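Local coordinates for protein aspartate-semialdehyde dehydrogenase (Candida albicans, PDB 3HSK) that catalyses the NADPH-dependent reductive dephosphorylation of 4-phospho-L-aspartate to L-aspartate semialdehyde, the second step in making the aspartate family of amino acids, at residues 37-42 with 367-372; 179-184 with 189-194. All coordinates share one frame; numbering follows the deposited sequence.

Contact 1 of 2, residues 37-42 with 367-372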
ATOM      1  N   LEU A  37     -16.648 -25.896   8.091  1.00 53.92           N
ATOM      2  CA  LEU A  37     -17.363 -24.953   8.949  1.00 54.86           C
ATOM      3  C   LEU A  37     -18.575 -24.356   8.226  1.00 55.56           C
ATOM      4  O   LEU A  37     -19.672 -24.315   8.784  1.00 55.92           O
ATOM      5  CB  LEU A  37     -16.424 -23.848   9.457  1.00 54.83           C
ATOM      6  CG  LEU A  37     -16.955 -22.887  10.534  1.00 55.11           C
ATOM      7  CD1 LEU A  37     -16.979 -23.549  11.903  1.00 55.64           C
ATOM      8  CD2 LEU A  37     -16.130 -21.608  10.587  1.00 54.65           C
ATOM      9  N   LEU A  38     -18.374 -23.915   6.985  1.00 56.41           N
ATOM     10  CA  LEU A  38     -19.458 -23.356   6.171  1.00 57.04           C
ATOM     11  C   LEU A  38     -20.522 -24.381   5.797  1.00 57.58           C
ATOM     12  O   LEU A  38     -21.700 -24.183   6.101  1.00 57.79           O
ATOM     13  CB  LEU A  38     -18.914 -22.681   4.910  1.00 56.99           C
ATOM     14  CG  LEU A  38     -18.510 -21.212   5.027  1.00 57.20           C
ATOM     15  CD1 LEU A  38     -17.933 -20.748   3.708  1.00 56.94           C
ATOM     16  CD2 LEU A  38     -19.698 -20.338   5.435  1.00 57.11           C
ATOM     17  N   LEU A  39     -20.105 -25.469   5.149  1.00 58.18           N
ATOM     18  CA  LEU A  39     -21.020 -26.525   4.696  1.00 58.95           C
ATOM     19  C   LEU A  39     -21.856 -27.107   5.837  1.00 59.62           C
ATOM     20  O   LEU A  39     -22.912 -27.706   5.609  1.00 59.60           O
ATOM     21  CB  LEU A  39     -20.244 -27.651   4.008  1.00 58.86           C
ATOM     22  CG  LEU A  39     -19.551 -27.379   2.669  1.00 58.84           C
ATOM     23  CD1 LEU A  39     -18.500 -28.440   2.392  1.00 58.62           C
ATOM     24  CD2 LEU A  39     -20.557 -27.310   1.531  1.00 59.24           C
ATOM     25  N   SER A  40     -21.372 -26.914   7.062  1.00 60.34           N
ATOM     26  CA  SER A  40     -22.037 -27.401   8.260  1.00 61.18           C
ATOM     27  C   SER A  40     -23.353 -26.671   8.521  1.00 61.57           C
ATOM     28  O   SER A  40     -24.275 -27.232   9.112  1.00 61.57           O
ATOM     29  CB  SER A  40     -21.109 -27.240   9.462  1.00 61.09           C
ATOM     30  OG  SER A  40     -21.370 -28.243  10.419  1.00 62.02           O
ATOM     31  N   LYS A  41     -23.423 -25.420   8.073  1.00 62.22           N
ATOM     32  CA  LYS A  41     -24.596 -24.568   8.261  1.00 62.76           C
ATOM     33  C   LYS A  41     -25.481 -24.529   7.007  1.00 63.21           C
ATOM     34  O   LYS A  41     -26.557 -23.922   7.011  1.00 63.30           O
ATOM     35  CB  LYS A  41     -24.153 -23.148   8.626  1.00 62.72           C
ATOM     36  CG  LYS A  41     -23.126 -23.075   9.751  1.00 63.04           C
ATOM     37  CD  LYS A  41     -22.329 -21.786   9.676  1.00 63.61           C
ATOM     38  CE  LYS A  41     -21.451 -21.604  10.899  1.00 64.15           C
ATOM     39  NZ  LYS A  41     -20.632 -20.356  10.810  1.00 64.75           N
ATOM     40  N   HIS A  42     -25.024 -25.180   5.938  1.00 63.63           N
ATOM     41  CA  HIS A  42     -25.728 -25.134   4.661  1.00 64.02           C
ATOM     42  C   HIS A  42     -26.847 -26.171   4.588  1.00 64.13           C
ATOM     43  O   HIS A  42     -26.608 -27.360   4.801  1.00 64.25           O
ATOM     44  CB  HIS A  42     -24.756 -25.307   3.494  1.00 64.11           C
ATOM     45  CG  HIS A  42     -25.150 -24.540   2.271  1.00 64.94           C
ATOM     46  ND1 HIS A  42     -26.253 -24.864   1.509  1.00 65.07           N
ATOM     47  CD2 HIS A  42     -24.591 -23.457   1.679  1.00 65.52           C
ATOM     48  CE1 HIS A  42     -26.357 -24.016   0.503  1.00 65.45           C
ATOM     49  NE2 HIS A  42     -25.360 -23.154   0.581  1.00 65.72           N
ATOM     50  N   ALA A 367     -16.217 -18.726  -1.626  1.00 42.42           N
ATOM     51  CA  ALA A 367     -16.231 -18.777  -3.080  1.00 42.47           C
ATOM     52  C   ALA A 367     -16.544 -20.183  -3.553  1.00 42.58           C
ATOM     53  O   ALA A 367     -17.316 -20.363  -4.497  1.00 42.54           O
ATOM     54  CB  ALA A 367     -14.912 -18.305  -3.646  1.00 42.42           C
ATOM     55  N   GLY A 368     -15.954 -21.172  -2.877  1.00 42.76           N
ATOM     56  CA  GLY A 368     -16.150 -22.587  -3.204  1.00 42.80           C
ATOM     57  C   GLY A 368     -17.595 -23.037  -3.125  1.00 42.71           C
ATOM     58  O   GLY A 368     -18.081 -23.717  -4.023  1.00 42.82           O
ATOM     59  N   ILE A 369     -18.279 -22.650  -2.052  1.00 42.81           N
ATOM     60  CA  ILE A 369     -19.681 -23.010  -1.838  1.00 43.00           C
ATOM     61  C   ILE A 369     -20.579 -22.387  -2.913  1.00 43.12           C
ATOM     62  O   ILE A 369     -21.470 -23.056  -3.447  1.00 42.70           O
ATOM     63  CB  ILE A 369     -20.157 -22.644  -0.392  1.00 43.11           C
ATOM     64  CG1 ILE A 369     -19.942 -23.823   0.568  1.00 43.36           C
ATOM     65  CG2 ILE A 369     -21.631 -22.252  -0.349  1.00 43.05           C
ATOM     66  CD1 ILE A 369     -18.513 -24.033   1.002  1.00 42.36           C
ATOM     67  N   LEU A 370     -20.317 -21.118  -3.230  1.00 43.12           N
ATOM     68  CA  LEU A 370     -21.091 -20.392  -4.228  1.00 43.55           C
ATOM     69  C   LEU A 370     -20.949 -21.021  -5.617  1.00 43.61           C
ATOM     70  O   LEU A 370     -21.939 -21.162  -6.330  1.00 43.81           O
ATOM     71  CB  LEU A 370     -20.734 -18.891  -4.228  1.00 43.58           C
ATOM     72  CG  LEU A 370     -21.600 -17.918  -5.050  1.00 44.10           C
ATOM     73  CD1 LEU A 370     -23.090 -18.122  -4.791  1.00 44.36           C
ATOM     74  CD2 LEU A 370     -21.213 -16.468  -4.797  1.00 43.35           C
ATOM     75  N   ILE A 371     -19.731 -21.419  -5.984  1.00 43.85           N
ATOM     76  CA  ILE A 371     -19.494 -22.144  -7.240  1.00 43.95           C
ATOM     77  C   ILE A 371     -20.347 -23.410  -7.310  1.00 44.60           C
ATOM     78  O   ILE A 371     -20.952 -23.692  -8.342  1.00 44.83           O
ATOM     79  CB  ILE A 371     -18.004 -22.513  -7.432  1.00 44.00           C
ATOM     80  CG1 ILE A 371     -17.165 -21.251  -7.689  1.00 43.72           C
ATOM     81  CG2 ILE A 371     -17.832 -23.534  -8.568  1.00 43.04           C
ATOM     82  CD1 ILE A 371     -15.654 -21.461  -7.613  1.00 43.55           C
ATOM     83  N   ALA A 372     -20.394 -24.155  -6.205  1.00 45.15           N
ATOM     84  CA  ALA A 372     -21.187 -25.384  -6.114  1.00 45.75           C
ATOM     85  C   ALA A 372     -22.688 -25.111  -6.232  1.00 46.23           C
ATOM     86  O   ALA A 372     -23.417 -25.920  -6.803  1.00 46.31           O
ATOM     87  CB  ALA A 372     -20.881 -26.127  -4.823  1.00 45.62           C
TER
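Ile369 packs against Leu38, Leu39 and His42, its ethyl arm meeting the two leucines and its CG2 methyl the histidine. The ethyl arm lies against Leu39, whose CD2 is 3.7 Å from Ile369 CG1. The end of that arm also meets the branch point of the leucine, with Ile369 CD1 3.9 Å from Leu39 CG. Leu38 adds a looser touch at the root of its side chain, where its CB lies 4.2 Å from Ile369 CD1. On the other branch, Ile369 CG2 approaches the imidazole obliquely, 3.8 Å from His42 CD2. A beta-branched residue suits this place because its two arms diverge from CB and can meet leucines and a ring at once.

Leu39 CB does not aim straight at the opposite helix. With chi1 at -67°, CG stands anti to the carbonyl carbon, and the isobutyl end swings over to the isoleucine. The bond from Lys41 N to Leu38 O (2.9 Å) helps turn the chain toward His42. There, His42 ND1 accepts from the backbone N-H of Glu44, while NE2 is hydrogen-bonded to Glu373, one turn beyond Ile369 on helix 364-376. Farther out, Phe45 and Ile47 of strand 45-52 and Phe98 of strand 96-99 pack on Leu39. Helices 30-39 and 364-376 thus lie side by side on the parallel sheet of the Rossmann-like nucleotide-binding domain.

The two segments meet by van der Waals packing alone, the imidazole offering its CD2 side while its nitrogens bond elsewhere. Those bonds would fix the ring's rotation and are consistent with a neutral tautomer whose hydrogen sits on NE2, directed to Glu373.

Contact 2 of 2, residues 179-184 with 189-194; sequences APLKPL and GPIDAL
Apolar packing dominates here, and Leu181 supplies it with both of its methyl groups. Its CD1 meets Leu194 CD2 at 3.7 Å, the two leucines reaching toward each other tip to tip. Its CD2 lies between the two strand residues, 3.9 Å from Ile191 CD1, where the side chains cross at about a right angle, and 4.0 Å from Leu194 CD1. Leu194 CG stands anti to the backbone N (chi1 177°), which carries its methyls to the helix. Leucine's fork lets one helix residue touch two strand residues, and Ile191 combines beta branching, well accepted in a strand, with a long arm that reaches the helix.

The backbones come together at the turn, where Leu184 O and Gly189 N are 3.8 Å apart, too far for a hydrogen bond. Gly189 leaves the helix with positive phi (84°), and a CB there would press on the preceding carbonyl O and on Pro190 CD, so glycine fits.

Beyond the segments, Leu278 of strand 273-280 packs on both Leu181 and Leu184, and helix 288-297 touches Leu184. The arrangement is a helix-turn-strand unit: helix 172-188 folds back onto strand 191-199 and packs against the mixed sheet of the dimerisation domain.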
ATOM      1  N   ALA A 179     -13.378  -7.833  -8.037  1.00 38.08           N
ATOM      2  CA  ALA A 179     -14.749  -7.652  -7.554  1.00 38.38           C
ATOM      3  C   ALA A 179     -15.408  -6.337  -7.969  1.00 38.72           C
ATOM      4  O   ALA A 179     -16.497  -6.359  -8.538  1.00 39.09           O
ATOM      5  CB  ALA A 179     -14.829  -7.850  -6.043  1.00 38.45           C
ATOM      6  N   PRO A 180     -14.777  -5.184  -7.666  1.00 39.15           N
ATOM      7  CA  PRO A 180     -15.373  -3.946  -8.169  1.00 39.33           C
ATOM      8  C   PRO A 180     -15.212  -3.728  -9.684  1.00 39.60           C
ATOM      9  O   PRO A 180     -15.975  -2.965 -10.277  1.00 39.66           O
ATOM     10  CB  PRO A 180     -14.630  -2.859  -7.379  1.00 39.34           C
ATOM     11  CG  PRO A 180     -13.312  -3.454  -7.073  1.00 38.94           C
ATOM     12  CD  PRO A 180     -13.577  -4.918  -6.847  1.00 39.02           C
ATOM     13  N   LEU A 181     -14.241  -4.394 -10.301  1.00 39.71           N
ATOM     14  CA  LEU A 181     -13.960  -4.188 -11.720  1.00 39.99           C
ATOM     15  C   LEU A 181     -15.071  -4.687 -12.658  1.00 40.33           C
ATOM     16  O   LEU A 181     -15.264  -4.117 -13.733  1.00 40.11           O
ATOM     17  CB  LEU A 181     -12.620  -4.822 -12.120  1.00 39.95           C
ATOM     18  CG  LEU A 181     -11.314  -4.435 -11.409  1.00 40.36           C
ATOM     19  CD1 LEU A 181     -10.167  -5.247 -11.983  1.00 40.22           C
ATOM     20  CD2 LEU A 181     -10.999  -2.935 -11.478  1.00 40.59           C
ATOM     21  N   LYS A 182     -15.790  -5.737 -12.252  1.00 40.61           N
ATOM     22  CA  LYS A 182     -16.793  -6.368 -13.117  1.00 40.88           C
ATOM     23  C   LYS A 182     -17.958  -5.446 -13.505  1.00 41.28           C
ATOM     24  O   LYS A 182     -18.192  -5.261 -14.704  1.00 41.08           O
ATOM     25  CB  LYS A 182     -17.304  -7.697 -12.547  1.00 41.09           C
ATOM     26  CG  LYS A 182     -18.258  -8.465 -13.490  1.00 41.11           C
ATOM     27  CD  LYS A 182     -17.553  -8.900 -14.775  1.00 41.78           C
ATOM     28  CE  LYS A 182     -18.465  -9.759 -15.669  1.00 42.12           C
ATOM     29  NZ  LYS A 182     -17.756 -10.200 -16.912  1.00 41.37           N
ATOM     30  N   PRO A 183     -18.689  -4.876 -12.514  1.00 41.56           N
ATOM     31  CA  PRO A 183     -19.728  -3.905 -12.865  1.00 41.96           C
ATOM     32  C   PRO A 183     -19.191  -2.765 -13.724  1.00 42.19           C
ATOM     33  O   PRO A 183     -19.845  -2.368 -14.692  1.00 42.61           O
ATOM     34  CB  PRO A 183     -20.199  -3.366 -11.507  1.00 42.12           C
ATOM     35  CG  PRO A 183     -19.197  -3.832 -10.504  1.00 41.63           C
ATOM     36  CD  PRO A 183     -18.633  -5.094 -11.054  1.00 41.87           C
ATOM     37  N   LEU A 184     -18.005  -2.267 -13.383  1.00 42.03           N
ATOM     38  CA  LEU A 184     -17.367  -1.183 -14.129  1.00 42.08           C
ATOM     39  C   LEU A 184     -17.067  -1.542 -15.580  1.00 42.33           C
ATOM     40  O   LEU A 184     -17.198  -0.695 -16.464  1.00 42.11           O
ATOM     41  CB  LEU A 184     -16.080  -0.724 -13.435  1.00 41.71           C
ATOM     42  CG  LEU A 184     -16.168  -0.098 -12.038  1.00 41.42           C
ATOM     43  CD1 LEU A 184     -14.761   0.219 -11.547  1.00 39.72           C
ATOM     44  CD2 LEU A 184     -17.050   1.163 -12.021  1.00 41.14           C
ATOM     45  N   GLY A 189     -17.069  -0.648 -20.275  1.00 42.88           N
ATOM     46  CA  GLY A 189     -16.169  -1.335 -21.204  1.00 43.13           C
ATOM     47  C   GLY A 189     -14.792  -1.649 -20.640  1.00 43.25           C
ATOM     48  O   GLY A 189     -14.484  -1.285 -19.502  1.00 43.31           O
ATOM     49  N   PRO A 190     -13.939  -2.306 -21.446  1.00 43.31           N
ATOM     50  CA  PRO A 190     -12.664  -2.850 -20.965  1.00 43.21           C
ATOM     51  C   PRO A 190     -11.755  -1.859 -20.228  1.00 43.03           C
ATOM     52  O   PRO A 190     -11.744  -0.657 -20.526  1.00 43.24           O
ATOM     53  CB  PRO A 190     -11.973  -3.358 -22.245  1.00 43.29           C
ATOM     54  CG  PRO A 190     -12.778  -2.831 -23.394  1.00 43.60           C
ATOM     55  CD  PRO A 190     -14.155  -2.581 -22.880  1.00 43.51           C
ATOM     56  N   ILE A 191     -11.011  -2.391 -19.262  1.00 42.46           N
ATOM     57  CA  ILE A 191      -9.985  -1.657 -18.539  1.00 41.84           C
ATOM     58  C   ILE A 191      -8.639  -2.096 -19.106  1.00 41.44           C
ATOM     59  O   ILE A 191      -8.319  -3.287 -19.106  1.00 41.55           O
ATOM     60  CB  ILE A 191     -10.087  -1.928 -17.011  1.00 41.99           C
ATOM     61  CG1 ILE A 191     -11.259  -1.136 -16.417  1.00 42.07           C
ATOM     62  CG2 ILE A 191      -8.772  -1.605 -16.284  1.00 41.93           C
ATOM     63  CD1 ILE A 191     -11.719  -1.620 -15.056  1.00 42.34           C
ATOM     64  N   ASP A 192      -7.866  -1.139 -19.609  1.00 40.75           N
ATOM     65  CA  ASP A 192      -6.592  -1.446 -20.245  1.00 40.43           C
ATOM     66  C   ASP A 192      -5.385  -1.240 -19.326  1.00 40.04           C
ATOM     67  O   ASP A 192      -4.281  -1.659 -19.656  1.00 39.69           O
ATOM     68  CB  ASP A 192      -6.429  -0.662 -21.558  1.00 40.64           C
ATOM     69  CG  ASP A 192      -6.359   0.848 -21.352  1.00 41.85           C
ATOM     70  OD1 ASP A 192      -6.707   1.347 -20.256  1.00 42.55           O
ATOM     71  OD2 ASP A 192      -5.949   1.542 -22.310  1.00 44.07           O
ATOM     72  N   ALA A 193      -5.602  -0.589 -18.181  1.00 39.61           N
ATOM     73  CA  ALA A 193      -4.522  -0.330 -17.222  1.00 39.17           C
ATOM     74  C   ALA A 193      -5.010  -0.474 -15.786  1.00 38.95           C
ATOM     75  O   ALA A 193      -6.059   0.066 -15.422  1.00 38.77           O
ATOM     76  CB  ALA A 193      -3.922   1.045 -17.452  1.00 39.16           C
ATOM     77  N   LEU A 194      -4.238  -1.205 -14.978  1.00 38.53           N
ATOM     78  CA  LEU A 194      -4.638  -1.548 -13.616  1.00 38.14           C
ATOM     79  C   LEU A 194      -3.446  -1.698 -12.664  1.00 37.72           C
ATOM     80  O   LEU A 194      -2.532  -2.487 -12.923  1.00 37.42           O
ATOM     81  CB  LEU A 194      -5.471  -2.841 -13.643  1.00 38.48           C
ATOM     82  CG  LEU A 194      -5.983  -3.483 -12.349  1.00 39.04           C
ATOM     83  CD1 LEU A 194      -6.996  -2.594 -11.629  1.00 38.70           C
ATOM     84  CD2 LEU A 194      -6.584  -4.850 -12.659  1.00 38.35           C
TER

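Both contacts rest on aliphatic side chains, but they differ in what they join. Contact 1 brings together helices far apart in sequence, returning the C-terminal helix to the nucleotide-binding fold beside helix 30-39, whereas contact 2 is a local return of the chain from a helix to the next strand in the dimerisation domain. Contact 2 is the more buried; contact 1 is only partly so, and its histidine brings polar bonding to the margin of the packing. They lie on opposite sides of the chain's centre, with centres about 27 Å apart, and do not touch. A second subunit reaches contact 2 through Ala193, while contact 1 stays within its own chain.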